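Local coordinates for putative pyrroline carboxylate reductase (Streptococcus pyogenes, PDB 2AHR), which catalyses the NAD(P)H-dependent reduction of 1-pyrroline-5-carboxylate to L-proline, the last step of proline biosynthesis, at the interface of chains A and B. Numbering follows the deposited sequence. Chains: chain A/B, putative pyrroline carboxylate reductase.

The interface of chains A and B. Residues chain A 216, 237, 242; chain B 174, 177, 181.
B:Leu174, B:Glu177 and B:Lys181, all with helical backbones, recur at helical spacing along one side of helix 158-185, and they face A:His216, A:Glu237 and A:Thr242, which come from three separate helices of the other chain, 215-222, 228-239 and 241-258. This is part of the all-helical dimerisation region of the pyrroline-5-carboxylate reductase family, and the two-fold axis repeats it with the chains exchanged. It illustrates how a dimer seam can join apolar contact, water and charged groups within a small patch. CD2 of the A:His216 imidazole is 3.7 Å from CG of B:Glu177. Because CG of B:Glu177 is anti to the backbone N (chi1 179°) and the chain then bends at chi2, the methylene comes in obliquely above the CD2–NE2 edge of the ring. The carboxylate plane stands 68° from the imidazole plane, with OE2 of B:Glu177 at the ring edge and in its plane, 3.9 Å from CD2 of A:His216. Within chain B, OE2 of B:Glu177 forms a salt bridge to NZ of B:Lys181 at 3.3 Å. B:Lys181, extended beyond CG, carries its terminal amine NZ to 3.5 Å from NE2 of A:His216, a proximity that might disfavour protonation of the imidazole, whereas the carboxylate would tend to favour it. About two turns back toward the start of the helix, CG of B:Leu174 makes a loose van der Waals approach to OG1 of A:Thr242 at 4.0 Å, the two side chains meeting nearly at right angles. Methyl CD1 of B:Leu174 comes equally loosely to the carboxylate OE2 of A:Glu237, at 4.0 Å. A water links the subunits here, 2.7 Å from the hydroxyl OG1 of A:Thr242 and 2.8 Å from the backbone carbonyl O of B:Leu174.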
# COMPACT_ATOMS: atom_id res chain seq x y z
N HIS A 216 -6.64 21.44 -18.46
CA HIS A 216 -7.37 20.24 -18.90
C HIS A 216 -7.82 20.30 -20.37
O HIS A 216 -7.86 19.27 -21.04
CB HIS A 216 -8.53 19.91 -17.97
CG HIS A 216 -8.13 19.03 -16.82
ND1 HIS A 216 -7.79 17.71 -16.98
CD2 HIS A 216 -8.02 19.29 -15.49
CE1 HIS A 216 -7.46 17.19 -15.80
NE2 HIS A 216 -7.60 18.13 -14.88
N GLU A 237 -2.15 9.25 -13.01
CA GLU A 237 -3.38 9.07 -12.24
C GLU A 237 -3.29 7.83 -11.38
O GLU A 237 -3.69 7.86 -10.23
CB GLU A 237 -4.61 8.94 -13.17
CG GLU A 237 -5.01 10.24 -13.89
CD GLU A 237 -5.62 11.27 -12.94
OE1 GLU A 237 -5.99 10.92 -11.79
OE2 GLU A 237 -5.74 12.44 -13.36
N THR A 242 -1.59 14.10 -8.78
CA THR A 242 -2.36 15.22 -8.26
C THR A 242 -2.47 15.20 -6.74
O THR A 242 -2.23 16.22 -6.09
CB THR A 242 -3.79 15.30 -8.91
OG1 THR A 242 -3.65 15.37 -10.34
CG2 THR A 242 -4.58 16.54 -8.42
N LEU B 174 -0.91 18.82 -15.97
CA LEU B 174 -1.55 18.10 -14.85
C LEU B 174 -0.91 18.55 -13.53
O LEU B 174 -1.60 18.74 -12.52
CB LEU B 174 -1.46 16.57 -15.02
CG LEU B 174 -2.31 15.73 -14.04
CD1 LEU B 174 -3.79 15.79 -14.44
CD2 LEU B 174 -1.82 14.26 -14.02
N GLU B 177 -2.14 22.09 -12.81
CA GLU B 177 -3.53 21.93 -12.37
C GLU B 177 -3.59 21.46 -10.92
O GLU B 177 -4.43 21.92 -10.15
CB GLU B 177 -4.26 20.97 -13.31
CG GLU B 177 -5.73 20.67 -12.97
CD GLU B 177 -6.64 21.87 -13.10
OE1 GLU B 177 -6.27 22.88 -13.74
OE2 GLU B 177 -7.74 21.80 -12.53
N LYS B 181 -5.39 23.45 -7.95
CA LYS B 181 -6.44 22.83 -7.11
C LYS B 181 -6.09 22.81 -5.63
O LYS B 181 -6.97 22.93 -4.79
CB LYS B 181 -6.77 21.42 -7.59
CG LYS B 181 -7.83 21.35 -8.70
CD LYS B 181 -7.81 19.95 -9.29
CE LYS B 181 -8.68 19.78 -10.56
NZ LYS B 181 -8.13 18.70 -11.47
O HOH W 1 -4.07 17.80 -11.46